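Local coordinates for protein EreC (Klebsiella pneumoniae, PDB 6XCQ) that probably hydrolyses the macrolactone ester of erythromycin and related macrolides, an esterase activity that gives macrolide resistance, at residues A[59-63]-A[293-299]; A[83-88]-A[138-142]; A[305-309]-A[406-410]. The protein carries 1 engineered substitution. All coordinates share one frame; numbering follows the deposited sequence.

Contact 1 of 3, residues A[59-63]-A[293-299]; sequences GARIV and VRANPDV
R61, just ahead of strand 62-65, comes nearest to V299 across the contact, their CA atoms 7.0 Å apart, where the chain leaves helix 279-295 through a type I beta turn from N296 to V299. This is an alpha-to-beta connection in an alpha/beta fold: helix 279-295 ends here, and strand 301-304, the parallel neighbour of strand 62-65, begins just beyond. It illustrates how a single arginine can gather the carbonyl groups at such a junction. The R61 chain runs out toward the turn and kinks at chi3 (54°), which brings the flat guanidinium side-on to V299. Its NE and NH2 both donate to V299 O, at 2.9 and 2.8 Å, and that oxygen lies in the guanidinium plane. NE approaches almost in line with the carbonyl bond (168°), whereas NH2 uses a lone pair in the carbonyl plane. NH2 also reaches N296 O at 2.8 Å, again on an in-plane lone pair, and V293 O at 3.2 Å, where the approach is tilted. With three acceptors for two protons, at least one N-H must be shared. N296 O has a second donor in V299 N, which closes the turn itself. The oxygens at the helix end and in the turn would be expected to stabilise the positive charge. P297 O sits over the centre of one guanidinium face, 3.1 Å from R61 CZ and too far from the N-H directions to be bonded. V293 CG1 covers the opposite face near its rim. The two branches of V293 thus serve different partners, because CG2 turns to the strand residue I62 and meets its CG1 at 3.9 Å.

Contact 2 of 3, residues A[83-88]-A[138-142]; sequences IRYLVE and WIKSY
W138 meets helix 83-88 with the rim of its indole: CZ2 lies 3.8 Å from R84 CG, and CZ3 touches I83 CG2 at 4.2 Å, both partners lying near the ring plane. The R84 side chain runs roughly perpendicular to that of W138. NE1 of W138 is bonded elsewhere, to Q43. I139 turns its side chain partly toward helix 83-88 without close contact. One turn after W138, Y142 stretches back across the gap, its CG anti to the backbone N (chi1 173°), which carries the ring across to helix 83-88, with W138 CH2 over one face of it. Its hydroxyl donates to E88 OE2 at 2.7 Å, using the anti lone pair, while the carboxylate lies nearly coplanar with the phenol ring. R84, one turn earlier on the helix of E88, holds the same carboxylate in a side-on salt bridge: NE meets OE2 from above the carboxylate plane at 2.9 Å, and NH2 takes the syn lone pair of OE1 at 3.1 Å. Its NH1 donates to P42 O. OE2 therefore has two donors, and the carboxylate is fixed in its rotation. V87 CG1 packs against Y142 OH at 3.7 Å. The helix segments cross at -39° with axes 12.9 Å apart, a spacing that these large side chains bridge. On the sheet side, I83 and I139 both rest on I95 of strand 94-97, I83 also touches L65 of strand 62-65, and I139 leans on helix 101-112.

Contact 3 of 3, residues A[305-309]-A[406-410]; sequences AHNNN and MRSQS. Engineered in segment 305-309: N309 (natural residue His).
H306 and Q409 are joined by a hydrogen bond: NE2 of the imidazole donates to the amide OE1 at 2.8 Å, on a lone pair in the carbonyl plane, with ring and amide planes 38° apart. The glutamine bends at chi2 (-57°), which folds its amide back toward the ring. Its OE1 also accepts from the backbone N of H70, whose ring meets H306 edge-to-face. Another runs from S408 OG to N308 OD1, also 2.8 Å, steeply angled to the carbonyl (103°) and tilted out of its plane. S408 OG also lies at the edge of the H306 ring, 3.6 Å from CE1. Within segment 305-309, H306 is the N-cap of helix 307-310. Its ND1 accepts the capping bond from N308 N at 3.0 Å, close to the ring plane, so the imidazole is held at both nitrogens. H306 and N309 form a capping box, in which the bond from H306 N to OD1 of N309, an engineered residue that replaces the natural histidine, is weak. A bridging water adds an indirect link, accepting from N307 ND2 and donating to R407 O at 2.8 Å; the same ND2 donates to F343 O. Apart from the polar links, M406 CE reaches N307 ND2 at 4.2 Å beside A342 of strand 338-345.

In the fold
Contacts 1 and 2 share a layer of packing: V63 CG1 touches L86 CD1 at 3.9 Å, where strand 62-65 meets the helix that follows it, although their centres lie 18 Å apart. Contact 3 stands off from both, its centre 25 Å from that of contact 1 and 23 Å from that of contact 2, with nearest atoms about 7 and 10 Å away. Strand 301-304 connects contacts 1 and 3 in sequence: segment 293-299 runs into it and segment 305-309 follows, at its C-terminal end. There the engineered N309 touches E98, H306 and Q409 meet H70, and Q409 also binds E352, which makes contact 3 the likeliest of the three to border the active site.

Contact 1 of 3, residues A[59-63]-A[293-299]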
ATOM      1  N   GLY A  59      -2.615   8.048 -20.968  1.00 29.06           N
ATOM      2  CA  GLY A  59      -2.713   9.250 -20.181  1.00 40.52           C
ATOM      3  C   GLY A  59      -2.660   9.038 -18.690  1.00 39.96           C
ATOM      4  O   GLY A  59      -2.668  10.024 -17.939  1.00 38.75           O
ATOM      5  N   ALA A  60      -2.612   7.793 -18.232  1.00 27.43           N
ATOM      6  CA  ALA A  60      -2.419   7.516 -16.816  1.00 23.16           C
ATOM      7  C   ALA A  60      -0.937   7.598 -16.457  1.00 23.18           C
ATOM      8  O   ALA A  60      -0.072   7.124 -17.197  1.00 20.99           O
ATOM      9  CB  ALA A  60      -2.971   6.128 -16.467  1.00 20.15           C
ATOM     10  N   ARG A  61      -0.644   8.216 -15.313  1.00 20.63           N
ATOM     11  CA  ARG A  61       0.671   8.113 -14.706  1.00 20.08           C
ATOM     12  C   ARG A  61       0.667   7.340 -13.393  1.00 19.67           C
ATOM     13  O   ARG A  61       1.745   6.970 -12.910  1.00 20.07           O
ATOM     14  CB  ARG A  61       1.270   9.507 -14.470  1.00 24.31           C
ATOM     15  CG  ARG A  61       1.546  10.288 -15.743  1.00 25.40           C
ATOM     16  CD  ARG A  61       2.341  11.536 -15.411  1.00 26.78           C
ATOM     17  NE  ARG A  61       3.547  11.189 -14.672  1.00 30.26           N
ATOM     18  CZ  ARG A  61       4.285  12.053 -13.984  1.00 28.07           C
ATOM     19  NH1 ARG A  61       3.936  13.334 -13.923  1.00 35.18           N
ATOM     20  NH2 ARG A  61       5.358  11.628 -13.332  1.00 25.59           N
ATOM     21  N   ILE A  62      -0.504   7.086 -12.810  1.00 15.48           N
ATOM     22  CA  ILE A  62      -0.643   6.299 -11.585  1.00 19.59           C
ATOM     23  C   ILE A  62      -1.731   5.262 -11.828  1.00 14.40           C
ATOM     24  O   ILE A  62      -2.887   5.627 -12.053  1.00 15.48           O
ATOM     25  CB  ILE A  62      -1.017   7.176 -10.379  1.00 16.95           C
ATOM     26  CG1 ILE A  62      -0.029   8.337 -10.212  1.00 22.56           C
ATOM     27  CG2 ILE A  62      -1.055   6.356  -9.108  1.00 15.30           C
ATOM     28  CD1 ILE A  62      -0.662   9.563  -9.672  1.00 19.18           C
ATOM     29  N   VAL A  63      -1.372   3.979 -11.782  1.00 13.39           N
ATOM     30  CA  VAL A  63      -2.341   2.897 -11.915  1.00 15.57           C
ATOM     31  C   VAL A  63      -2.235   2.010 -10.682  1.00 16.37           C
ATOM     32  O   VAL A  63      -1.160   1.470 -10.383  1.00 16.14           O
ATOM     33  CB  VAL A  63      -2.139   2.077 -13.200  1.00 15.18           C
ATOM     34  CG1 VAL A  63      -3.089   0.872 -13.199  1.00 13.76           C
ATOM     35  CG2 VAL A  63      -2.418   2.939 -14.429  1.00 15.24           C
ATOM     36  N   VAL A 293       5.288  11.946  -7.849  1.00 22.56           N
ATOM     37  CA  VAL A 293       4.958  12.070  -9.262  1.00 23.40           C
ATOM     38  C   VAL A 293       5.279  13.475  -9.775  1.00 31.76           C
ATOM     39  O   VAL A 293       5.846  13.636 -10.860  1.00 30.63           O
ATOM     40  CB  VAL A 293       3.487  11.685  -9.507  1.00 32.26           C
ATOM     41  CG1 VAL A 293       2.950  12.392 -10.726  1.00 32.24           C
ATOM     42  CG2 VAL A 293       3.357  10.157  -9.664  1.00 26.62           C
ATOM     43  N   ARG A 294       4.938  14.516  -9.015  1.00 28.27           N
ATOM     44  CA  ARG A 294       5.185  15.852  -9.540  1.00 27.36           C
ATOM     45  C   ARG A 294       6.655  16.249  -9.455  1.00 25.89           C
ATOM     46  O   ARG A 294       7.098  17.085 -10.247  1.00 41.01           O
ATOM     47  CB  ARG A 294       4.315  16.889  -8.834  1.00 26.77           C
ATOM     48  CG  ARG A 294       4.260  16.781  -7.349  1.00 34.27           C
ATOM     49  CD  ARG A 294       2.880  17.206  -6.831  1.00 52.45           C
ATOM     50  NE  ARG A 294       2.347  18.368  -7.536  1.00 58.30           N
ATOM     51  CZ  ARG A 294       1.072  18.531  -7.878  1.00 58.88           C
ATOM     52  NH1 ARG A 294       0.695  19.634  -8.517  1.00 76.02           N
ATOM     53  NH2 ARG A 294       0.174  17.602  -7.585  1.00 56.05           N
ATOM     54  N   ALA A 295       7.425  15.642  -8.549  1.00 28.94           N
ATOM     55  CA  ALA A 295       8.864  15.874  -8.517  1.00 32.97           C
ATOM     56  C   ALA A 295       9.558  15.205  -9.692  1.00 44.70           C
ATOM     57  O   ALA A 295      10.498  15.765 -10.264  1.00 37.54           O
ATOM     58  CB  ALA A 295       9.456  15.371  -7.202  1.00 33.81           C
ATOM     59  N   ASN A 296       9.128  13.998 -10.061  1.00 31.99           N
ATOM     60  CA  ASN A 296       9.750  13.294 -11.177  1.00 28.86           C
ATOM     61  C   ASN A 296       8.735  13.169 -12.302  1.00 35.98           C
ATOM     62  O   ASN A 296       7.877  12.275 -12.263  1.00 34.99           O
ATOM     63  CB  ASN A 296      10.255  11.914 -10.741  1.00 38.69           C
ATOM     64  CG  ASN A 296      11.046  11.957  -9.429  1.00 55.75           C
ATOM     65  OD1 ASN A 296      12.259  12.166  -9.431  1.00 53.25           O
ATOM     66  ND2 ASN A 296      10.356  11.750  -8.304  1.00 37.92           N
ATOM     67  N   PRO A 297       8.781  14.030 -13.325  1.00 41.24           N
ATOM     68  CA  PRO A 297       7.695  14.041 -14.322  1.00 32.02           C
ATOM     69  C   PRO A 297       7.702  12.854 -15.261  1.00 31.29           C
ATOM     70  O   PRO A 297       6.687  12.617 -15.928  1.00 35.53           O
ATOM     71  CB  PRO A 297       7.933  15.350 -15.095  1.00 44.75           C
ATOM     72  CG  PRO A 297       8.875  16.151 -14.234  1.00 46.90           C
ATOM     73  CD  PRO A 297       9.724  15.138 -13.535  1.00 43.52           C
ATOM     74  N   ASP A 298       8.795  12.103 -15.351  1.00 26.41           N
ATOM     75  CA  ASP A 298       8.815  10.920 -16.201  1.00 36.80           C
ATOM     76  C   ASP A 298       8.320   9.660 -15.499  1.00 39.21           C
ATOM     77  O   ASP A 298       8.265   8.606 -16.136  1.00 34.71           O
ATOM     78  CB  ASP A 298      10.228  10.675 -16.733  1.00 56.11           C
ATOM     79  CG  ASP A 298      10.495  11.410 -18.027  1.00 64.38           C
ATOM     80  OD1 ASP A 298       9.808  12.427 -18.280  1.00 51.85           O
ATOM     81  OD2 ASP A 298      11.378  10.964 -18.792  1.00 63.67           O
ATOM     82  N   VAL A 299       7.971   9.726 -14.212  1.00 38.73           N
ATOM     83  CA  VAL A 299       7.595   8.511 -13.494  1.00 36.06           C
ATOM     84  C   VAL A 299       6.196   8.076 -13.906  1.00 23.19           C
ATOM     85  O   VAL A 299       5.279   8.895 -14.056  1.00 23.53           O
ATOM     86  CB  VAL A 299       7.683   8.709 -11.971  1.00 30.19           C
ATOM     87  CG1 VAL A 299       6.969   7.585 -11.267  1.00 25.85           C
ATOM     88  CG2 VAL A 299       9.119   8.715 -11.523  1.00 42.81           C
TER

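Contact 2 of 3, residues A[83-88]-A[138-142]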
ATOM      1  N   ILE A  83       1.441  -6.157 -14.078  1.00 12.55           N
ATOM      2  CA  ILE A  83       2.714  -5.435 -14.096  1.00 17.86           C
ATOM      3  C   ILE A  83       3.390  -5.619 -15.454  1.00 20.77           C
ATOM      4  O   ILE A  83       3.812  -4.648 -16.093  1.00 17.39           O
ATOM      5  CB  ILE A  83       3.611  -5.901 -12.930  1.00 16.92           C
ATOM      6  CG1 ILE A  83       3.048  -5.396 -11.603  1.00 19.03           C
ATOM      7  CG2 ILE A  83       5.042  -5.402 -13.090  1.00 15.38           C
ATOM      8  CD1 ILE A  83       3.606  -6.117 -10.369  1.00 14.13           C
ATOM      9  N   ARG A  84       3.438  -6.864 -15.949  1.00 20.02           N
ATOM     10  CA  ARG A  84       3.984  -7.115 -17.285  1.00 25.19           C
ATOM     11  C   ARG A  84       3.300  -6.250 -18.339  1.00 31.53           C
ATOM     12  O   ARG A  84       3.962  -5.623 -19.171  1.00 22.66           O
ATOM     13  CB  ARG A  84       3.842  -8.595 -17.648  1.00 23.73           C
ATOM     14  CG  ARG A  84       4.981  -9.471 -17.162  1.00 28.09           C
ATOM     15  CD  ARG A  84       5.044 -10.755 -17.966  1.00 22.94           C
ATOM     16  NE  ARG A  84       5.527 -10.483 -19.314  1.00 24.86           N
ATOM     17  CZ  ARG A  84       5.371 -11.299 -20.348  1.00 27.63           C
ATOM     18  NH1 ARG A  84       4.729 -12.454 -20.197  1.00 20.90           N
ATOM     19  NH2 ARG A  84       5.852 -10.950 -21.536  1.00 23.11           N
ATOM     20  N   TYR A  85       1.966  -6.199 -18.314  1.00 21.36           N
ATOM     21  CA  TYR A  85       1.239  -5.402 -19.298  1.00 21.12           C
ATOM     22  C   TYR A  85       1.575  -3.916 -19.185  1.00 22.98           C
ATOM     23  O   TYR A  85       1.808  -3.240 -20.194  1.00 24.34           O
ATOM     24  CB  TYR A  85      -0.261  -5.629 -19.126  1.00 27.57           C
ATOM     25  CG  TYR A  85      -1.116  -4.620 -19.844  1.00 24.90           C
ATOM     26  CD1 TYR A  85      -1.249  -4.652 -21.226  1.00 27.14           C
ATOM     27  CD2 TYR A  85      -1.806  -3.649 -19.139  1.00 29.16           C
ATOM     28  CE1 TYR A  85      -2.051  -3.739 -21.886  1.00 25.96           C
ATOM     29  CE2 TYR A  85      -2.601  -2.731 -19.783  1.00 32.49           C
ATOM     30  CZ  TYR A  85      -2.723  -2.781 -21.156  1.00 33.72           C
ATOM     31  OH  TYR A  85      -3.526  -1.861 -21.788  1.00 35.27           O
ATOM     32  N   LEU A  86       1.583  -3.382 -17.964  1.00 20.43           N
ATOM     33  CA  LEU A  86       1.821  -1.951 -17.795  1.00 18.89           C
ATOM     34  C   LEU A  86       3.266  -1.597 -18.118  1.00 19.28           C
ATOM     35  O   LEU A  86       3.540  -0.550 -18.724  1.00 21.01           O
ATOM     36  CB  LEU A  86       1.469  -1.524 -16.371  1.00 18.46           C
ATOM     37  CG  LEU A  86      -0.018  -1.591 -16.025  1.00 22.21           C
ATOM     38  CD1 LEU A  86      -0.248  -1.431 -14.511  1.00 15.84           C
ATOM     39  CD2 LEU A  86      -0.756  -0.546 -16.827  1.00 18.79           C
ATOM     40  N   VAL A  87       4.202  -2.463 -17.740  1.00 16.13           N
ATOM     41  CA  VAL A  87       5.609  -2.196 -18.012  1.00 20.87           C
ATOM     42  C   VAL A  87       5.900  -2.354 -19.498  1.00 26.71           C
ATOM     43  O   VAL A  87       6.436  -1.444 -20.143  1.00 28.38           O
ATOM     44  CB  VAL A  87       6.507  -3.110 -17.162  1.00 22.61           C
ATOM     45  CG1 VAL A  87       7.942  -3.089 -17.703  1.00 26.64           C
ATOM     46  CG2 VAL A  87       6.478  -2.660 -15.721  1.00 21.81           C
ATOM     47  N   GLU A  88       5.524  -3.494 -20.071  1.00 21.25           N
ATOM     48  CA  GLU A  88       5.968  -3.798 -21.425  1.00 22.56           C
ATOM     49  C   GLU A  88       5.146  -3.112 -22.499  1.00 20.86           C
ATOM     50  O   GLU A  88       5.644  -2.935 -23.617  1.00 28.33           O
ATOM     51  CB  GLU A  88       5.964  -5.300 -21.660  1.00 24.33           C
ATOM     52  CG  GLU A  88       6.908  -6.017 -20.754  1.00 27.25           C
ATOM     53  CD  GLU A  88       6.836  -7.499 -20.965  1.00 29.49           C
ATOM     54  OE1 GLU A  88       6.299  -7.897 -22.015  1.00 29.74           O
ATOM     55  OE2 GLU A  88       7.288  -8.255 -20.084  1.00 29.88           O
ATOM     56  N   TRP A 138       9.102 -12.801  -7.743  1.00 20.87           N
ATOM     57  CA  TRP A 138       8.867 -12.820  -9.182  1.00 18.84           C
ATOM     58  C   TRP A 138       9.487 -11.600  -9.865  1.00 19.30           C
ATOM     59  O   TRP A 138      10.159 -11.728 -10.894  1.00 20.64           O
ATOM     60  CB  TRP A 138       7.363 -12.901  -9.474  1.00 14.26           C
ATOM     61  CG  TRP A 138       7.109 -12.731 -10.925  1.00 17.83           C
ATOM     62  CD1 TRP A 138       7.193 -13.694 -11.893  1.00 24.83           C
ATOM     63  CD2 TRP A 138       6.770 -11.518 -11.593  1.00 18.57           C
ATOM     64  NE1 TRP A 138       6.914 -13.150 -13.126  1.00 20.80           N
ATOM     65  CE2 TRP A 138       6.648 -11.816 -12.967  1.00 18.56           C
ATOM     66  CE3 TRP A 138       6.555 -10.205 -11.165  1.00 17.17           C
ATOM     67  CZ2 TRP A 138       6.329 -10.852 -13.907  1.00 26.75           C
ATOM     68  CZ3 TRP A 138       6.228  -9.258 -12.098  1.00 14.63           C
ATOM     69  CH2 TRP A 138       6.118  -9.581 -13.456  1.00 16.48           C
ATOM     70  N   ILE A 139       9.282 -10.407  -9.296  1.00 17.70           N
ATOM     71  CA  ILE A 139       9.803  -9.176  -9.896  1.00 23.53           C
ATOM     72  C   ILE A 139      11.309  -9.280 -10.124  1.00 29.06           C
ATOM     73  O   ILE A 139      11.824  -8.923 -11.193  1.00 19.21           O
ATOM     74  CB  ILE A 139       9.469  -7.963  -9.010  1.00 17.18           C
ATOM     75  CG1 ILE A 139       8.037  -7.479  -9.233  1.00 32.95           C
ATOM     76  CG2 ILE A 139      10.445  -6.816  -9.272  1.00 32.71           C
ATOM     77  CD1 ILE A 139       7.639  -6.369  -8.260  1.00 21.15           C
ATOM     78  N   LYS A 140      12.036  -9.768  -9.120  1.00 19.14           N
ATOM     79  CA  LYS A 140      13.488  -9.860  -9.246  1.00 25.13           C
ATOM     80  C   LYS A 140      13.881 -10.753 -10.419  1.00 25.51           C
ATOM     81  O   LYS A 140      14.745 -10.389 -11.223  1.00 23.87           O
ATOM     82  CB  LYS A 140      14.097 -10.371  -7.939  1.00 18.07           C
ATOM     83  CG  LYS A 140      15.615 -10.556  -7.971  1.00 25.21           C
ATOM     84  CD  LYS A 140      16.164 -10.943  -6.600  1.00 21.20           C
ATOM     85  CE  LYS A 140      17.728 -10.998  -6.591  1.00 22.36           C
ATOM     86  NZ  LYS A 140      18.232 -11.259  -5.202  1.00 22.20           N
ATOM     87  N   SER A 141      13.247 -11.923 -10.548  1.00 23.23           N
ATOM     88  CA  SER A 141      13.532 -12.787 -11.691  1.00 22.57           C
ATOM     89  C   SER A 141      13.165 -12.099 -12.991  1.00 25.15           C
ATOM     90  O   SER A 141      13.974 -12.034 -13.929  1.00 26.85           O
ATOM     91  CB  SER A 141      12.777 -14.112 -11.560  1.00 27.11           C
ATOM     92  OG  SER A 141      12.990 -14.696 -10.287  1.00 43.48           O
ATOM     93  N   TYR A 142      11.940 -11.579 -13.059  1.00 23.24           N
ATOM     94  CA  TYR A 142      11.469 -10.853 -14.236  1.00 26.01           C
ATOM     95  C   TYR A 142      12.455  -9.768 -14.673  1.00 20.32           C
ATOM     96  O   TYR A 142      12.780  -9.643 -15.860  1.00 22.87           O
ATOM     97  CB  TYR A 142      10.100 -10.242 -13.940  1.00 22.12           C
ATOM     98  CG  TYR A 142       9.596  -9.320 -15.024  1.00 21.28           C
ATOM     99  CD1 TYR A 142       9.276  -9.808 -16.288  1.00 25.60           C
ATOM    100  CD2 TYR A 142       9.413  -7.968 -14.776  1.00 24.50           C
ATOM    101  CE1 TYR A 142       8.805  -8.971 -17.280  1.00 24.40           C
ATOM    102  CE2 TYR A 142       8.947  -7.115 -15.764  1.00 26.99           C
ATOM    103  CZ  TYR A 142       8.645  -7.626 -17.011  1.00 22.35           C
ATOM    104  OH  TYR A 142       8.176  -6.784 -17.984  1.00 27.62           O
TER

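Contact 3 of 3, residues A[305-309]-A[406-410]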
ATOM      1  N   ALA A 305      -1.700  -1.846  -3.683  1.00 12.29           N
ATOM      2  CA  ALA A 305      -2.332  -1.623  -2.394  1.00 14.25           C
ATOM      3  C   ALA A 305      -3.682  -2.332  -2.382  1.00 15.76           C
ATOM      4  O   ALA A 305      -4.129  -2.868  -3.395  1.00 17.03           O
ATOM      5  CB  ALA A 305      -2.470  -0.125  -2.099  1.00 17.81           C
ATOM      6  N   HIS A 306      -4.330  -2.337  -1.222  1.00 14.64           N
ATOM      7  CA  HIS A 306      -5.622  -3.006  -1.089  1.00 14.67           C
ATOM      8  C   HIS A 306      -6.679  -2.266  -1.914  1.00 12.58           C
ATOM      9  O   HIS A 306      -6.558  -1.057  -2.152  1.00 13.52           O
ATOM     10  CB  HIS A 306      -6.022  -3.051   0.389  1.00 13.71           C
ATOM     11  CG  HIS A 306      -7.071  -4.074   0.719  1.00 17.65           C
ATOM     12  ND1 HIS A 306      -8.413  -3.838   0.541  1.00 14.29           N
ATOM     13  CD2 HIS A 306      -6.973  -5.323   1.238  1.00 13.88           C
ATOM     14  CE1 HIS A 306      -9.104  -4.897   0.936  1.00 20.40           C
ATOM     15  NE2 HIS A 306      -8.254  -5.811   1.369  1.00 14.40           N
ATOM     16  N   ASN A 307      -7.709  -3.006  -2.376  1.00 13.47           N
ATOM     17  CA  ASN A 307      -8.894  -2.382  -2.981  1.00 13.60           C
ATOM     18  C   ASN A 307      -9.374  -1.195  -2.154  1.00 11.35           C
ATOM     19  O   ASN A 307      -9.693  -0.128  -2.693  1.00 14.39           O
ATOM     20  CB  ASN A 307     -10.057  -3.380  -3.106  1.00 12.48           C
ATOM     21  CG  ASN A 307      -9.877  -4.392  -4.233  1.00 13.13           C
ATOM     22  OD1 ASN A 307      -8.859  -4.416  -4.925  1.00 10.53           O
ATOM     23  ND2 ASN A 307     -10.889  -5.242  -4.413  1.00 13.07           N
ATOM     24  N   ASN A 308      -9.468  -1.383  -0.833  1.00 13.72           N
ATOM     25  CA  ASN A 308      -9.966  -0.329   0.044  1.00 10.50           C
ATOM     26  C   ASN A 308      -9.073   0.913   0.029  1.00 15.79           C
ATOM     27  O   ASN A 308      -9.557   2.005   0.344  1.00 11.39           O
ATOM     28  CB  ASN A 308     -10.090  -0.837   1.482  1.00 13.77           C
ATOM     29  CG  ASN A 308     -11.116  -1.952   1.629  1.00 18.26           C
ATOM     30  OD1 ASN A 308     -11.740  -2.371   0.666  1.00 15.73           O
ATOM     31  ND2 ASN A 308     -11.277  -2.442   2.844  1.00 16.65           N
ATOM     32  N   ASN A 309      -7.786   0.780  -0.306  1.00 11.92           N
ATOM     33  CA  ASN A 309      -6.945   1.974  -0.378  1.00 12.81           C
ATOM     34  C   ASN A 309      -7.023   2.634  -1.751  1.00 15.22           C
ATOM     35  O   ASN A 309      -6.978   3.864  -1.847  1.00 14.87           O
ATOM     36  CB  ASN A 309      -5.470   1.656  -0.078  1.00 15.35           C
ATOM     37  CG  ASN A 309      -5.256   1.003   1.273  1.00 23.35           C
ATOM     38  OD1 ASN A 309      -4.829  -0.146   1.349  1.00 23.34           O
ATOM     39  ND2 ASN A 309      -5.508   1.747   2.344  1.00 17.18           N
ATOM     40  N   MET A 406     -19.029  -5.079  -3.529  1.00 18.23           N
ATOM     41  CA  MET A 406     -17.926  -5.937  -3.945  1.00 16.50           C
ATOM     42  C   MET A 406     -17.275  -6.524  -2.704  1.00 17.42           C
ATOM     43  O   MET A 406     -17.198  -5.867  -1.663  1.00 19.25           O
ATOM     44  CB  MET A 406     -16.890  -5.161  -4.785  1.00 17.14           C
ATOM     45  CG  MET A 406     -15.747  -6.020  -5.335  1.00 11.73           C
ATOM     46  SD  MET A 406     -14.884  -5.178  -6.693  1.00 19.37           S
ATOM     47  CE  MET A 406     -14.486  -3.626  -5.893  1.00 14.08           C
ATOM     48  N   ARG A 407     -16.790  -7.757  -2.825  1.00 12.61           N
ATOM     49  CA  ARG A 407     -16.147  -8.406  -1.693  1.00 16.08           C
ATOM     50  C   ARG A 407     -14.923  -7.609  -1.245  1.00 17.28           C
ATOM     51  O   ARG A 407     -14.215  -7.004  -2.047  1.00 17.34           O
ATOM     52  CB  ARG A 407     -15.740  -9.831  -2.055  1.00  9.52           C
ATOM     53  CG  ARG A 407     -16.958 -10.756  -2.289  1.00 11.93           C
ATOM     54  CD  ARG A 407     -16.531 -12.083  -2.836  1.00 13.69           C
ATOM     55  NE  ARG A 407     -17.428 -13.154  -2.396  1.00 17.35           N
ATOM     56  CZ  ARG A 407     -17.293 -14.426  -2.736  1.00 16.76           C
ATOM     57  NH1 ARG A 407     -16.310 -14.797  -3.546  1.00 14.83           N
ATOM     58  NH2 ARG A 407     -18.133 -15.329  -2.247  1.00 16.22           N
ATOM     59  N   SER A 408     -14.681  -7.619   0.056  1.00 15.11           N
ATOM     60  CA  SER A 408     -13.489  -6.990   0.601  1.00 13.41           C
ATOM     61  C   SER A 408     -13.180  -7.745   1.883  1.00 17.56           C
ATOM     62  O   SER A 408     -14.012  -7.768   2.795  1.00 16.15           O
ATOM     63  CB  SER A 408     -13.737  -5.497   0.848  1.00 16.08           C
ATOM     64  OG  SER A 408     -12.660  -4.885   1.532  1.00 15.41           O
ATOM     65  N   GLN A 409     -12.026  -8.403   1.932  1.00 12.19           N
ATOM     66  CA  GLN A 409     -11.709  -9.365   3.010  1.00  9.28           C
ATOM     67  C   GLN A 409     -12.840 -10.400   3.026  1.00 11.82           C
ATOM     68  O   GLN A 409     -13.291 -10.823   1.952  1.00 15.18           O
ATOM     69  CB  GLN A 409     -11.480  -8.641   4.328  1.00 16.39           C
ATOM     70  CG  GLN A 409     -10.269  -7.708   4.338  1.00 20.74           C
ATOM     71  CD  GLN A 409      -8.973  -8.413   3.992  1.00 14.55           C
ATOM     72  OE1 GLN A 409      -8.274  -7.998   3.074  1.00 17.91           O
ATOM     73  NE2 GLN A 409      -8.623  -9.468   4.754  1.00 15.63           N
ATOM     74  N   SER A 410     -13.341 -10.805   4.193  1.00 16.14           N
ATOM     75  CA  SER A 410     -14.470 -11.725   4.266  1.00 16.89           C
ATOM     76  C   SER A 410     -15.813 -11.006   4.273  1.00 20.31           C
ATOM     77  O   SER A 410     -16.842 -11.654   4.472  1.00 15.81           O
ATOM     78  CB  SER A 410     -14.360 -12.631   5.499  1.00 18.47           C
ATOM     79  OG  SER A 410     -14.377 -11.889   6.700  1.00 18.19           O
TER
HETATM   80  O   HOH W   1     -13.146  -4.513  -2.648  1.00 17.01           O